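PDB 5IHX: tyrosine--tRNA ligase, mitochondrial from Emericella nidulans, which probably catalyses the ATP-dependent attachment of L-tyrosine to tRNA(Tyr) in mitochondrial protein synthesis, releasing AMP and diphosphate. Local coordinates for residues S135-M138 / Q139-L143; G82-L85 / P86-L90. All coordinates share one frame; numbering follows the deposited sequence.

How the contacts relate
Two short helical contacts from one synthetase illustrate how neighbouring residues along a helix shape the faces it packs against a Rossmann-type sheet. Following the chain, contact 2 comes first, within the beta-alpha-beta unit of strand 68-72, helix 84-95 and strand 100-104. Contact 1 follows on helix 126-153, which precedes strand 164-168. Each is made of consecutive residues, so neither closes a long loop, and the two lie in series without nesting or crossing. Their centres are about 14 Å apart and their nearest atoms about 4 Å, short of touching. Shared neighbours link them: Val72 and Met79 meet side chains of both contacts, and Leu302 meets Met84 and Gln139.

Contact 1: S135-M138 / Q139-L143; sequences SMHM and QLKKL
Residues 135-138 and 139-143 are successive turns of one regular alpha-helix, joined by four i to i+4 backbone bonds: Gln139 N to Ser135 O, Leu140 N to Met136 O, Lys141 N to His137 O and Lys142 N to Met138 O. The Leu140 N to Met136 O bond measures 2.9 Å, with an N-H...O angle of 151°. The side chains illustrate how one helix can present different surfaces. On the buried side, Leu140 folds back along the helix, its CG only 3.2 Å from Met136 O. Its CD1 branch meets Met136 at CG, 4.1 Å away and before that chain bends, the two side chains crossing at a slant. On the more open side, His137 and Lys141 run alongside each other and point the same way. The lysine CD comes obliquely to the imidazole, 4.0 Å from His137 NE2, while Lys141 NZ continues to 5.5 Å from that nitrogen, leaving the methylene chain to make the contact. With chi1 of -82°, Lys141 carries CG and CD back towards the ring. Gln139 extends away from this pair; its OE1 accepts a hydrogen bond from Met79 N, and its NE2 makes a weak one to Ser78 OG, so the loop holds the amide mainly through OE1. Met136 and Leu140 rest on Val72 and Leu104, and Leu140 shares Leu166 with His137 and Lys141. Such an amphipathic helix, with its apolar side laid on parallel strands, is a building element of the class I Rossmann fold, here between strands 100-104 and 164-168.

Contact 2: G82-L85 / P86-L90; sequences GHML and PFMVL
Met84 and Met88 meet across one turn near the start of the helix that carries Pro86. Met84 O is gripped twice: Met88 N approaches at 2.7 Å, nearly in line with the carbonyl, and Phe87 N gives a weak, strongly bent bond at 2.8 Å. The next bond, Val89 N to Leu85 O, is regular. On the flank of the helix beside that doubly used carbonyl the two methionines come together at a slant, the Met84 CE methyl lodging against Met88 SD at 3.7 Å. Both thioether chains curl: chi2 of -57° turns Met88 SD to where the Met84 methyl reaches it, instead of letting the chain run straight out. On the other side of Met88, Leu85 CD2 approaches its CG at 4.4 Å, so this side chain is approached from two preceding residues. A second fit forms round His83 O. Pro86, which has no N-H to offer, puts CD 3.4 Å from that oxygen, and the Phe87 ring brings CD2 to 3.1 Å from His83 O, coming in obliquely; the oxygen thus sits in a notch between pyrrolidine and phenyl. Farther out, Phe87 lies nearly parallel to the ring of Phe102, and Met84 packs on Phe331 and Phe363. The His83 ring meets His80 edge-to-face. The His83 side chain is about 6 Å from the bound tyrosine. The sequence HVGH ending at His83 is the HIGH-type signature of class I synthetases, standing as in its relatives at the N-terminal end of the helix that follows the first Rossmann strand.

Contact 1: S135-M138 / Q139-L143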
loop_
_atom_site.group_PDB
_atom_site.type_symbol
_atom_site.label_atom_id
_atom_site.label_comp_id
_atom_site.label_asym_id
_atom_site.label_seq_id
_atom_site.Cartn_x
_atom_site.Cartn_y
_atom_site.Cartn_z
ATOM N N SER A 135 19.474 -8.744 -16.239
ATOM C CA SER A 135 20.622 -8.159 -16.924
ATOM C C SER A 135 21.309 -7.106 -16.060
ATOM O O SER A 135 22.536 -7.038 -16.009
ATOM C CB SER A 135 20.192 -7.535 -18.254
ATOM O OG SER A 135 19.659 -8.516 -19.125
ATOM N N MET A 136 20.512 -6.287 -15.382
ATOM C CA MET A 136 21.054 -5.231 -14.537
ATOM C C MET A 136 21.752 -5.830 -13.317
ATOM O O MET A 136 22.768 -5.313 -12.856
ATOM C CB MET A 136 19.950 -4.275 -14.082
ATOM C CG MET A 136 20.472 -3.032 -13.371
ATOM S SD MET A 136 19.542 -1.529 -13.744
ATOM C CE MET A 136 19.883 -1.311 -15.487
ATOM N N HIS A 137 21.195 -6.920 -12.797
ATOM C CA HIS A 137 21.782 -7.613 -11.656
ATOM C C HIS A 137 23.183 -8.123 -11.994
ATOM O O HIS A 137 24.119 -7.973 -11.206
ATOM C CB HIS A 137 20.884 -8.774 -11.221
ATOM C CG HIS A 137 21.388 -9.513 -10.020
ATOM N ND1 HIS A 137 20.955 -9.235 -8.741
ATOM C CD2 HIS A 137 22.286 -10.519 -9.902
ATOM C CE1 HIS A 137 21.563 -10.038 -7.887
ATOM N NE2 HIS A 137 22.378 -10.826 -8.566
ATOM N N MET A 138 23.323 -8.723 -13.173
ATOM C CA MET A 138 24.617 -9.218 -13.632
ATOM C C MET A 138 25.611 -8.075 -13.802
ATOM O O MET A 138 26.777 -8.187 -13.420
ATOM C CB MET A 138 24.472 -9.962 -14.960
ATOM C CG MET A 138 23.786 -11.316 -14.856
ATOM S SD MET A 138 23.382 -12.005 -16.476
ATOM C CE MET A 138 24.993 -12.026 -17.266
ATOM N N GLN A 139 25.140 -6.972 -14.373
ATOM C CA GLN A 139 26.000 -5.824 -14.632
ATOM C C GLN A 139 26.502 -5.197 -13.337
ATOM O O GLN A 139 27.643 -4.742 -13.263
ATOM C CB GLN A 139 25.261 -4.781 -15.468
ATOM C CG GLN A 139 26.095 -3.546 -15.775
ATOM C CD GLN A 139 25.420 -2.612 -16.754
ATOM O OE1 GLN A 139 24.590 -1.785 -16.372
ATOM N NE2 GLN A 139 25.785 -2.732 -18.028
ATOM N N LEU A 140 25.647 -5.175 -12.321
ATOM C CA LEU A 140 26.013 -4.612 -11.027
ATOM C C LEU A 140 27.028 -5.502 -10.316
ATOM O O LEU A 140 27.947 -5.011 -9.658
ATOM C CB LEU A 140 24.769 -4.422 -10.159
ATOM C CG LEU A 140 23.848 -3.270 -10.571
ATOM C CD1 LEU A 140 22.509 -3.368 -9.861
ATOM C CD2 LEU A 140 24.503 -1.934 -10.259
ATOM N N LYS A 141 26.858 -6.811 -10.446
ATOM C CA LYS A 141 27.826 -7.760 -9.912
ATOM C C LYS A 141 29.175 -7.513 -10.583
ATOM O O LYS A 141 30.216 -7.437 -9.926
ATOM C CB LYS A 141 27.358 -9.196 -10.148
ATOM C CG LYS A 141 26.360 -9.707 -9.116
ATOM C CD LYS A 141 26.378 -11.227 -9.010
ATOM C CE LYS A 141 27.002 -11.691 -7.703
ATOM N NZ LYS A 141 27.311 -13.148 -7.712
ATOM N N LYS A 142 29.131 -7.383 -11.905
ATOM C CA LYS A 142 30.316 -7.124 -12.716
ATOM C C LYS A 142 30.982 -5.803 -12.321
ATOM O O LYS A 142 32.205 -5.726 -12.188
ATOM C CB LYS A 142 29.924 -7.113 -14.197
ATOM C CG LYS A 142 31.046 -6.840 -15.181
ATOM C CD LYS A 142 30.538 -7.013 -16.610
ATOM C CE LYS A 142 31.592 -6.669 -17.653
ATOM N NZ LYS A 142 31.819 -5.202 -17.759
ATOM N N LEU A 143 30.174 -4.766 -12.127
ATOM C CA LEU A 143 30.693 -3.462 -11.731
ATOM C C LEU A 143 31.377 -3.534 -10.368
ATOM O O LEU A 143 32.417 -2.911 -10.151
ATOM C CB LEU A 143 29.570 -2.423 -11.705
ATOM C CG LEU A 143 29.972 -1.007 -11.276
ATOM C CD1 LEU A 143 30.985 -0.412 -12.245
ATOM C CD2 LEU A 143 28.747 -0.109 -11.168
#

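Contact 2: G82-L85 / P86-L90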
loop_
_atom_site.group_PDB
_atom_site.type_symbol
_atom_site.label_atom_id
_atom_site.label_comp_id
_atom_site.label_asym_id
_atom_site.label_seq_id
_atom_site.Cartn_x
_atom_site.Cartn_y
_atom_site.Cartn_z
ATOM N N GLY A 82 24.794 8.164 -17.095
ATOM C CA GLY A 82 23.991 9.018 -16.237
ATOM C C GLY A 82 23.701 8.446 -14.854
ATOM O O GLY A 82 23.269 9.176 -13.965
ATOM N N HIS A 83 23.949 7.152 -14.666
ATOM C CA HIS A 83 23.735 6.499 -13.371
ATOM C C HIS A 83 24.980 6.459 -12.496
ATOM O O HIS A 83 24.906 6.087 -11.326
ATOM C CB HIS A 83 23.268 5.047 -13.553
ATOM C CG HIS A 83 21.873 4.897 -14.075
ATOM N ND1 HIS A 83 21.596 4.593 -15.391
ATOM C CD2 HIS A 83 20.677 4.963 -13.444
ATOM C CE1 HIS A 83 20.287 4.501 -15.552
ATOM N NE2 HIS A 83 19.708 4.722 -14.386
ATOM N N MET A 84 26.125 6.828 -13.056
ATOM C CA MET A 84 27.397 6.445 -12.453
ATOM C C MET A 84 27.825 7.176 -11.182
ATOM O O MET A 84 28.456 6.564 -10.320
ATOM C CB MET A 84 28.512 6.598 -13.489
ATOM C CG MET A 84 28.662 5.405 -14.421
ATOM S SD MET A 84 28.798 3.825 -13.553
ATOM C CE MET A 84 30.313 4.073 -12.629
ATOM N N LEU A 85 27.504 8.460 -11.048
ATOM C CA LEU A 85 28.108 9.251 -9.975
ATOM C C LEU A 85 27.764 8.721 -8.578
ATOM O O LEU A 85 28.646 8.636 -7.724
ATOM C CB LEU A 85 27.720 10.729 -10.092
ATOM C CG LEU A 85 28.252 11.469 -11.329
ATOM C CD1 LEU A 85 28.011 12.967 -11.203
ATOM C CD2 LEU A 85 29.728 11.180 -11.595
ATOM N N PRO A 86 26.495 8.357 -8.334
ATOM C CA PRO A 86 26.233 7.732 -7.032
ATOM C C PRO A 86 27.044 6.452 -6.819
ATOM O O PRO A 86 27.418 6.134 -5.690
ATOM C CB PRO A 86 24.735 7.427 -7.086
ATOM C CG PRO A 86 24.182 8.428 -8.029
ATOM C CD PRO A 86 25.249 8.640 -9.068
ATOM N N PHE A 87 27.317 5.725 -7.896
ATOM C CA PHE A 87 28.090 4.493 -7.784
ATOM C C PHE A 87 29.590 4.775 -7.717
ATOM O O PHE A 87 30.352 3.963 -7.192
ATOM C CB PHE A 87 27.753 3.544 -8.933
ATOM C CG PHE A 87 26.325 3.073 -8.910
ATOM C CD1 PHE A 87 25.852 2.335 -7.840
ATOM C CD2 PHE A 87 25.461 3.355 -9.953
ATOM C CE1 PHE A 87 24.542 1.900 -7.799
ATOM C CE2 PHE A 87 24.148 2.919 -9.920
ATOM C CZ PHE A 87 23.691 2.187 -8.842
ATOM N N MET A 88 30.015 5.923 -8.236
ATOM C CA MET A 88 31.386 6.374 -8.026
ATOM C C MET A 88 31.588 6.655 -6.537
ATOM O O MET A 88 32.660 6.396 -5.987
ATOM C CB MET A 88 31.700 7.621 -8.857
ATOM C CG MET A 88 31.703 7.400 -10.364
ATOM S SD MET A 88 32.853 6.130 -10.930
ATOM C CE MET A 88 34.398 6.709 -10.232
ATOM N N VAL A 89 30.558 7.194 -5.889
ATOM C CA VAL A 89 30.602 7.425 -4.445
ATOM C C VAL A 89 30.747 6.106 -3.687
ATOM O O VAL A 89 31.540 6.010 -2.749
ATOM C CB VAL A 89 29.341 8.176 -3.953
ATOM C CG1 VAL A 89 29.256 8.178 -2.429
ATOM C CG2 VAL A 89 29.336 9.603 -4.477
ATOM N N LEU A 90 29.985 5.094 -4.094
ATOM C CA LEU A 90 30.061 3.787 -3.448
ATOM C C LEU A 90 31.407 3.122 -3.725
ATOM O O LEU A 90 31.949 2.419 -2.872
ATOM C CB LEU A 90 28.924 2.872 -3.916
ATOM C CG LEU A 90 27.484 3.276 -3.587
ATOM C CD1 LEU A 90 26.530 2.162 -3.998
ATOM C CD2 LEU A 90 27.308 3.619 -2.114
#